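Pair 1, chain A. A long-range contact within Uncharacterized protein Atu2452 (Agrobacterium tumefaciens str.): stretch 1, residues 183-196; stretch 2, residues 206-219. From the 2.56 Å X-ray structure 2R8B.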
# COMPACT_ATOMS: atom_id res chain seq x y z
N SER A 183 -0.29 -2.69 -17.43
CA SER A 183 0.96 -3.20 -17.84
C SER A 183 1.20 -4.49 -17.04
O SER A 183 0.72 -4.60 -15.90
CB SER A 183 2.03 -2.16 -17.62
OG SER A 183 2.99 -2.30 -18.65
N PRO A 184 1.90 -5.49 -17.63
CA PRO A 184 1.99 -6.76 -16.92
C PRO A 184 2.92 -6.76 -15.69
O PRO A 184 4.03 -6.18 -15.74
CB PRO A 184 2.52 -7.72 -18.00
CG PRO A 184 3.25 -6.86 -18.95
CD PRO A 184 2.58 -5.53 -18.94
N ALA A 185 2.44 -7.37 -14.60
CA ALA A 185 3.21 -7.63 -13.37
C ALA A 185 3.95 -8.96 -13.44
O ALA A 185 3.93 -9.62 -14.46
CB ALA A 185 2.27 -7.65 -12.18
N LYS A 186 4.58 -9.37 -12.34
CA LYS A 186 5.28 -10.66 -12.25
C LYS A 186 4.27 -11.73 -11.88
O LYS A 186 3.42 -11.48 -11.03
CB LYS A 186 6.42 -10.62 -11.22
CG LYS A 186 7.48 -9.51 -11.46
CD LYS A 186 8.47 -9.32 -10.26
CE LYS A 186 7.73 -9.33 -8.90
NZ LYS A 186 8.66 -9.53 -7.80
N PRO A 187 4.34 -12.93 -12.51
CA PRO A 187 3.32 -13.98 -12.32
C PRO A 187 3.15 -14.36 -10.85
O PRO A 187 2.13 -14.94 -10.48
CB PRO A 187 3.89 -15.16 -13.08
CG PRO A 187 4.70 -14.55 -14.10
CD PRO A 187 5.37 -13.39 -13.45
N THR A 188 4.15 -14.01 -10.03
CA THR A 188 4.15 -14.35 -8.63
C THR A 188 3.52 -13.25 -7.80
O THR A 188 3.34 -13.41 -6.59
CB THR A 188 5.58 -14.56 -8.12
OG1 THR A 188 6.36 -13.38 -8.39
CG2 THR A 188 6.22 -15.82 -8.75
N ARG A 189 3.21 -12.11 -8.39
CA ARG A 189 2.58 -11.05 -7.61
C ARG A 189 1.36 -11.62 -6.95
O ARG A 189 0.64 -12.43 -7.53
CB ARG A 189 2.16 -9.90 -8.49
CG ARG A 189 2.99 -8.70 -8.37
CD ARG A 189 2.02 -7.57 -8.03
NE ARG A 189 0.64 -7.78 -8.52
CZ ARG A 189 -0.04 -6.91 -9.28
NH1 ARG A 189 0.54 -5.76 -9.67
NH2 ARG A 189 -1.30 -7.17 -9.64
N ARG A 190 1.14 -11.23 -5.71
CA ARG A 190 -0.07 -11.61 -5.02
C ARG A 190 -0.64 -10.35 -4.43
O ARG A 190 0.09 -9.64 -3.69
CB ARG A 190 0.22 -12.61 -3.92
CG ARG A 190 0.45 -13.99 -4.48
CD ARG A 190 0.84 -15.02 -3.45
NE ARG A 190 -0.22 -15.39 -2.51
CZ ARG A 190 -0.15 -15.22 -1.17
NH1 ARG A 190 0.92 -14.64 -0.61
NH2 ARG A 190 -1.14 -15.62 -0.38
N VAL A 191 -1.91 -10.07 -4.73
CA VAL A 191 -2.58 -9.02 -3.99
C VAL A 191 -3.87 -9.36 -3.26
O VAL A 191 -4.73 -10.13 -3.75
CB VAL A 191 -2.62 -7.63 -4.75
CG1 VAL A 191 -1.97 -7.69 -6.11
CG2 VAL A 191 -3.98 -7.02 -4.74
N LEU A 192 -3.97 -8.75 -2.07
CA LEU A 192 -5.16 -8.83 -1.23
C LEU A 192 -5.89 -7.49 -1.13
O LEU A 192 -5.30 -6.50 -0.71
CB LEU A 192 -4.77 -9.26 0.18
CG LEU A 192 -5.93 -9.24 1.16
CD1 LEU A 192 -7.05 -10.07 0.65
CD2 LEU A 192 -5.50 -9.76 2.48
N ILE A 193 -7.15 -7.46 -1.51
CA ILE A 193 -7.97 -6.29 -1.25
C ILE A 193 -8.98 -6.61 -0.16
O ILE A 193 -9.66 -7.66 -0.22
CB ILE A 193 -8.66 -5.83 -2.50
CG1 ILE A 193 -7.63 -5.58 -3.60
CG2 ILE A 193 -9.38 -4.52 -2.21
CD1 ILE A 193 -8.16 -5.62 -5.05
N THR A 194 -9.08 -5.73 0.83
CA THR A 194 -10.09 -5.88 1.86
C THR A 194 -10.98 -4.67 1.73
O THR A 194 -10.52 -3.54 1.53
CB THR A 194 -9.47 -5.87 3.28
OG1 THR A 194 -9.03 -4.54 3.59
CG2 THR A 194 -8.24 -6.83 3.41
N ALA A 195 -12.27 -4.88 1.88
CA ALA A 195 -13.18 -3.79 1.59
C ALA A 195 -14.56 -3.86 2.29
O ALA A 195 -15.01 -4.91 2.74
CB ALA A 195 -13.34 -3.65 0.09
N GLY A 196 -15.21 -2.71 2.40
CA GLY A 196 -16.48 -2.70 3.08
C GLY A 196 -17.54 -2.63 2.00
O GLY A 196 -17.37 -1.95 0.98
N LEU A 206 -16.12 0.52 -7.57
CA LEU A 206 -14.76 0.95 -7.89
C LEU A 206 -13.77 -0.03 -7.35
O LEU A 206 -12.74 -0.25 -7.99
CB LEU A 206 -14.44 2.37 -7.44
CG LEU A 206 -15.06 3.49 -8.30
CD1 LEU A 206 -14.72 4.83 -7.64
CD2 LEU A 206 -14.64 3.47 -9.79
N THR A 207 -14.05 -0.62 -6.17
CA THR A 207 -13.23 -1.71 -5.65
C THR A 207 -13.25 -2.91 -6.59
O THR A 207 -12.22 -3.49 -6.89
CB THR A 207 -13.78 -2.23 -4.35
OG1 THR A 207 -13.82 -1.19 -3.37
CG2 THR A 207 -12.94 -3.35 -3.84
N LYS A 208 -14.45 -3.25 -7.05
CA LYS A 208 -14.71 -4.43 -7.86
C LYS A 208 -13.87 -4.20 -9.12
O LYS A 208 -13.27 -5.12 -9.66
CB LYS A 208 -16.21 -4.45 -8.18
CG LYS A 208 -16.96 -5.79 -8.25
CD LYS A 208 -17.62 -6.31 -6.93
CE LYS A 208 -19.17 -6.11 -6.81
NZ LYS A 208 -20.10 -6.38 -8.03
N ALA A 209 -13.79 -2.95 -9.55
CA ALA A 209 -13.11 -2.60 -10.81
C ALA A 209 -11.60 -2.52 -10.66
O ALA A 209 -10.87 -2.97 -11.52
CB ALA A 209 -13.65 -1.33 -11.38
N LEU A 210 -11.13 -1.92 -9.59
CA LEU A 210 -9.70 -1.98 -9.31
C LEU A 210 -9.21 -3.46 -9.30
O LEU A 210 -8.19 -3.81 -9.90
CB LEU A 210 -9.45 -1.33 -7.97
CG LEU A 210 -7.97 -1.24 -7.59
CD1 LEU A 210 -7.13 -0.53 -8.69
CD2 LEU A 210 -7.77 -0.66 -6.13
N GLU A 211 -9.96 -4.31 -8.59
CA GLU A 211 -9.79 -5.75 -8.60
C GLU A 211 -9.50 -6.37 -9.95
O GLU A 211 -8.52 -7.10 -10.11
CB GLU A 211 -11.05 -6.42 -8.08
CG GLU A 211 -10.72 -7.67 -7.27
CD GLU A 211 -11.72 -8.78 -7.42
OE1 GLU A 211 -12.95 -8.50 -7.33
OE2 GLU A 211 -11.27 -9.93 -7.60
N GLU A 212 -10.39 -6.10 -10.90
CA GLU A 212 -10.21 -6.60 -12.23
C GLU A 212 -9.04 -6.00 -12.93
O GLU A 212 -8.40 -6.68 -13.70
CB GLU A 212 -11.45 -6.42 -13.08
CG GLU A 212 -12.38 -7.63 -13.03
CD GLU A 212 -13.65 -7.36 -12.21
OE1 GLU A 212 -13.70 -7.74 -10.99
OE2 GLU A 212 -14.60 -6.73 -12.78
N SER A 213 -8.75 -4.74 -12.65
CA SER A 213 -7.60 -4.10 -13.27
C SER A 213 -6.30 -4.77 -12.86
O SER A 213 -5.49 -5.16 -13.71
CB SER A 213 -7.55 -2.63 -12.86
OG SER A 213 -8.75 -1.96 -13.24
N LEU A 214 -6.08 -4.89 -11.57
CA LEU A 214 -4.90 -5.59 -11.05
C LEU A 214 -4.83 -7.04 -11.55
O LEU A 214 -3.77 -7.57 -11.89
CB LEU A 214 -4.93 -5.54 -9.51
CG LEU A 214 -4.73 -4.09 -9.02
CD1 LEU A 214 -4.81 -3.94 -7.51
CD2 LEU A 214 -3.38 -3.59 -9.52
N LYS A 215 -6.01 -7.66 -11.61
CA LYS A 215 -6.12 -9.04 -11.98
C LYS A 215 -5.65 -9.21 -13.39
O LYS A 215 -5.20 -10.28 -13.78
CB LYS A 215 -7.56 -9.50 -11.82
CG LYS A 215 -7.68 -10.98 -11.63
CD LYS A 215 -9.11 -11.38 -11.36
CE LYS A 215 -9.39 -11.46 -9.86
NZ LYS A 215 -10.86 -11.69 -9.71
N ALA A 216 -5.74 -8.14 -14.18
CA ALA A 216 -5.35 -8.20 -15.60
C ALA A 216 -3.84 -8.01 -15.77
O ALA A 216 -3.29 -8.32 -16.80
CB ALA A 216 -6.17 -7.18 -16.44
N GLN A 217 -3.16 -7.51 -14.74
CA GLN A 217 -1.72 -7.31 -14.84
C GLN A 217 -1.02 -8.63 -14.72
O GLN A 217 0.14 -8.74 -15.11
CB GLN A 217 -1.22 -6.42 -13.74
CG GLN A 217 -1.37 -4.98 -13.98
CD GLN A 217 -0.95 -4.21 -12.77
OE1 GLN A 217 -1.34 -4.52 -11.64
NE2 GLN A 217 -0.11 -3.22 -12.97
N GLY A 218 -1.72 -9.61 -14.15
CA GLY A 218 -1.17 -10.94 -13.86
C GLY A 218 -1.06 -11.17 -12.36
O GLY A 218 -1.42 -10.31 -11.57
N GLY A 219 -0.57 -12.34 -11.95
CA GLY A 219 -0.50 -12.66 -10.52
C GLY A 219 -1.87 -13.06 -10.00
O GLY A 219 -2.78 -13.30 -10.78

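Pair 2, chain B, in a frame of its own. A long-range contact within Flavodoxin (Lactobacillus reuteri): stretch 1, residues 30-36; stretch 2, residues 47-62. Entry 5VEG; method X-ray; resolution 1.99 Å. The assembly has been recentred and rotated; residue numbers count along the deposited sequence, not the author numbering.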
# COMPACT_ATOMS: atom_id res chain seq x y z
N MET B 30 15.66 13.70 -4.20
CA MET B 30 14.45 14.22 -4.83
C MET B 30 13.16 13.58 -4.27
O MET B 30 12.38 14.26 -3.62
CB MET B 30 14.53 14.03 -6.34
CG MET B 30 13.75 15.07 -7.14
SD MET B 30 13.80 14.76 -8.92
CE MET B 30 13.70 16.44 -9.56
N LEU B 31 12.94 12.30 -4.52
CA LEU B 31 11.65 11.68 -4.22
C LEU B 31 11.65 10.97 -2.88
O LEU B 31 12.62 10.28 -2.53
CB LEU B 31 11.24 10.70 -5.32
CG LEU B 31 10.74 11.32 -6.62
CD1 LEU B 31 10.33 10.24 -7.62
CD2 LEU B 31 9.58 12.26 -6.35
N THR B 32 10.56 11.12 -2.14
CA THR B 32 10.33 10.41 -0.89
C THR B 32 9.09 9.53 -1.02
O THR B 32 8.20 9.79 -1.83
CB THR B 32 10.14 11.39 0.28
OG1 THR B 32 8.99 12.20 0.02
CG2 THR B 32 11.37 12.28 0.45
N ALA B 33 9.05 8.48 -0.19
CA ALA B 33 7.93 7.57 -0.14
C ALA B 33 7.75 7.09 1.29
O ALA B 33 8.72 6.96 2.05
CB ALA B 33 8.11 6.36 -1.06
N HIS B 34 6.50 6.85 1.66
CA HIS B 34 6.17 6.21 2.93
C HIS B 34 5.34 4.97 2.63
O HIS B 34 4.29 5.07 1.98
CB HIS B 34 5.43 7.19 3.85
CG HIS B 34 5.50 6.82 5.29
ND1 HIS B 34 5.63 7.76 6.30
CD2 HIS B 34 5.46 5.62 5.91
CE1 HIS B 34 5.65 7.15 7.47
NE2 HIS B 34 5.55 5.84 7.26
N VAL B 35 5.82 3.81 3.06
CA VAL B 35 5.11 2.54 2.92
C VAL B 35 4.63 2.11 4.30
O VAL B 35 5.45 1.89 5.21
CB VAL B 35 5.99 1.44 2.29
CG1 VAL B 35 5.24 0.12 2.25
CG2 VAL B 35 6.43 1.85 0.89
N VAL B 36 3.32 2.00 4.48
CA VAL B 36 2.79 1.44 5.71
C VAL B 36 2.25 0.05 5.42
O VAL B 36 1.74 -0.22 4.33
CB VAL B 36 1.72 2.33 6.38
CG1 VAL B 36 2.32 3.70 6.76
CG2 VAL B 36 0.52 2.49 5.48
N VAL B 47 5.52 -8.00 1.66
CA VAL B 47 5.14 -7.22 0.47
C VAL B 47 5.66 -5.80 0.59
O VAL B 47 6.25 -5.25 -0.35
CB VAL B 47 3.62 -7.24 0.27
CG1 VAL B 47 3.19 -6.22 -0.83
CG2 VAL B 47 3.12 -8.68 -0.05
N ALA B 48 5.44 -5.17 1.74
CA ALA B 48 5.96 -3.82 1.96
C ALA B 48 7.48 -3.78 1.81
O ALA B 48 8.03 -2.85 1.19
CB ALA B 48 5.52 -3.32 3.34
N ASN B 49 8.19 -4.78 2.36
CA ASN B 49 9.64 -4.83 2.22
C ASN B 49 10.07 -4.86 0.76
O ASN B 49 11.02 -4.17 0.36
CB ASN B 49 10.20 -6.07 2.93
CG ASN B 49 10.14 -6.00 4.45
OD1 ASN B 49 9.86 -4.95 5.04
ND2 ASN B 49 10.42 -7.13 5.09
N ILE B 50 9.39 -5.67 -0.06
CA ILE B 50 9.74 -5.74 -1.48
C ILE B 50 9.50 -4.39 -2.15
O ILE B 50 10.30 -3.96 -2.99
CB ILE B 50 8.94 -6.86 -2.17
CG1 ILE B 50 9.35 -8.22 -1.58
CG2 ILE B 50 9.15 -6.82 -3.68
CD1 ILE B 50 8.34 -9.37 -1.86
N VAL B 51 8.41 -3.71 -1.80
CA VAL B 51 8.13 -2.42 -2.41
C VAL B 51 9.15 -1.38 -1.96
O VAL B 51 9.65 -0.58 -2.77
CB VAL B 51 6.68 -1.98 -2.10
CG1 VAL B 51 6.43 -0.57 -2.62
CG2 VAL B 51 5.65 -2.99 -2.70
N CYS B 52 9.51 -1.38 -0.67
CA CYS B 52 10.54 -0.47 -0.18
C CYS B 52 11.87 -0.69 -0.88
O CYS B 52 12.56 0.27 -1.23
CB CYS B 52 10.73 -0.64 1.32
SG CYS B 52 9.35 -0.13 2.29
N ASP B 53 12.24 -1.96 -1.08
CA ASP B 53 13.48 -2.27 -1.79
C ASP B 53 13.43 -1.74 -3.22
O ASP B 53 14.37 -1.09 -3.68
CB ASP B 53 13.72 -3.78 -1.79
CG ASP B 53 14.17 -4.30 -0.43
OD1 ASP B 53 14.63 -3.49 0.41
OD2 ASP B 53 14.05 -5.53 -0.19
N SER B 54 12.34 -2.02 -3.95
CA SER B 54 12.26 -1.57 -5.34
C SER B 54 12.26 -0.04 -5.44
O SER B 54 12.85 0.52 -6.36
CB SER B 54 11.01 -2.14 -6.02
OG SER B 54 10.88 -3.53 -5.78
N LEU B 55 11.58 0.64 -4.51
CA LEU B 55 11.61 2.10 -4.52
C LEU B 55 13.01 2.62 -4.21
O LEU B 55 13.52 3.49 -4.92
CB LEU B 55 10.57 2.66 -3.54
CG LEU B 55 9.10 2.46 -3.96
CD1 LEU B 55 8.17 2.85 -2.82
CD2 LEU B 55 8.73 3.24 -5.21
N THR B 56 13.66 2.06 -3.19
CA THR B 56 15.03 2.46 -2.88
C THR B 56 15.95 2.26 -4.09
O THR B 56 16.78 3.12 -4.39
CB THR B 56 15.57 1.67 -1.68
OG1 THR B 56 14.81 2.00 -0.51
CG2 THR B 56 17.03 2.03 -1.43
N ASN B 57 15.80 1.14 -4.80
CA ASN B 57 16.62 0.93 -5.98
C ASN B 57 16.23 1.81 -7.15
O ASN B 57 16.95 1.82 -8.15
CB ASN B 57 16.57 -0.54 -6.38
CG ASN B 57 17.27 -1.44 -5.37
OD1 ASN B 57 17.61 -1.00 -4.27
ND2 ASN B 57 17.48 -2.70 -5.74
N LEU B 58 15.13 2.55 -7.05
CA LEU B 58 14.81 3.60 -8.02
C LEU B 58 15.15 4.99 -7.49
O LEU B 58 14.58 5.97 -7.96
CB LEU B 58 13.34 3.53 -8.43
CG LEU B 58 12.87 2.31 -9.23
CD1 LEU B 58 11.36 2.23 -9.24
CD2 LEU B 58 13.40 2.36 -10.66
N ASN B 59 16.04 5.07 -6.49
CA ASN B 59 16.55 6.33 -5.93
C ASN B 59 15.46 7.11 -5.21
O ASN B 59 15.38 8.33 -5.32
CB ASN B 59 17.20 7.21 -7.01
CG ASN B 59 18.26 6.47 -7.80
OD1 ASN B 59 19.14 5.82 -7.23
ND2 ASN B 59 18.17 6.55 -9.13
N VAL B 60 14.63 6.42 -4.45
CA VAL B 60 13.61 7.04 -3.62
C VAL B 60 14.04 6.86 -2.17
O VAL B 60 14.53 5.79 -1.79
CB VAL B 60 12.23 6.42 -3.90
CG1 VAL B 60 11.17 6.98 -2.96
CG2 VAL B 60 11.83 6.66 -5.34
N LYS B 61 13.88 7.91 -1.36
CA LYS B 61 14.11 7.76 0.07
C LYS B 61 12.80 7.32 0.71
O LYS B 61 11.79 8.02 0.60
CB LYS B 61 14.63 9.05 0.71
CG LYS B 61 15.84 9.63 -0.01
CD LYS B 61 15.69 11.12 -0.27
CE LYS B 61 16.50 11.52 -1.50
NZ LYS B 61 15.66 11.32 -2.71
N VAL B 62 12.82 6.14 1.35
CA VAL B 62 11.62 5.43 1.76
C VAL B 62 11.56 5.39 3.28
O VAL B 62 12.53 5.00 3.94
CB VAL B 62 11.59 3.99 1.20
CG1 VAL B 62 10.38 3.23 1.76
CG2 VAL B 62 11.57 3.99 -0.31

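Both pairs set a strand against a helix that runs back along it. The axes of strand 190-196 and helix 206-217 in pair 1 approach to 9.9 Å at 176°; those of strand 31-36 and helix 47-56 in pair 2 approach to 8.8 Å at 168°. Superposing N, CA and C of 14 central residues gives an RMSD of 0.5 Å. The fit is tightest along the strand, where R189(A) to I193(A) lie within 0.3 Å of L31(B) to V35(B) at CA. It loosens at the first residues of the helical stretch, where the CA atoms of T207(A) and A48(B) are 1.6 Å apart.

The best-matched inward side chains are I193(A) and V35(B), whose centres differ by 0.3 Å. I193(A) is the longer: its CD1 lies 3.9 Å from E211(A) CA and 4.5 Å from L214(A) CD1, while its CG2 is 4.1 Å from T207(A) CG2. V35(B), in chi1 t, meets the corresponding helix positions with a shorter chain: CG1 is 3.6 Å from A48(B) CB, CB is 3.7 Å from C52(B) SG, and CG2 is 4.2 Å from L55(B) CD1. The smaller alanine opposite the valine accords with the closer axes of pair 2.

Two residues earlier, V191(A) matches A33(B). V191(A) CG2 reaches L214(A) CD1 at 4.2 Å; A33(B) CB reaches L55(B) CD1 at 3.9 Å. L214(A) and L55(B) are equivalent, and both adopt chi1 m, chi2 t, so one leucine conformation serves a valine in one pair and an alanine in the other.

The chemistry diverges at R189(A) and L31(B), whose CA atoms coincide within 0.1 Å but whose side-chain centres lie 3.0 Å apart. R189(A) runs to the helix end, where NH1 donates to Q217(A) OE1 at 3.0 Å and NH2 makes a weak bond to the same OE1 at 3.3 Å; this oxygen lies at the edge of the guanidinium, near its plane. Q217(A) matches L58(B), which does not touch the strand stretch. In pair 2, L31(B) CB lies 4.1 Å from V60(B) CG2, and the parallel strands are joined by K61(B) N to L31(B) O and A33(B) N to K61(B) O, both 2.9 Å.

G218(A) and N59(B) coincide within 0.3 Å, and both have positive phi, 113° and 67°. At the phi of 113° in G218(A), a CB would be jammed against the preceding carbonyl O, which by itself calls for glycine; N59(B), at phi 67° and psi 41°, carries a side chain whose end leads away from the strand stretch.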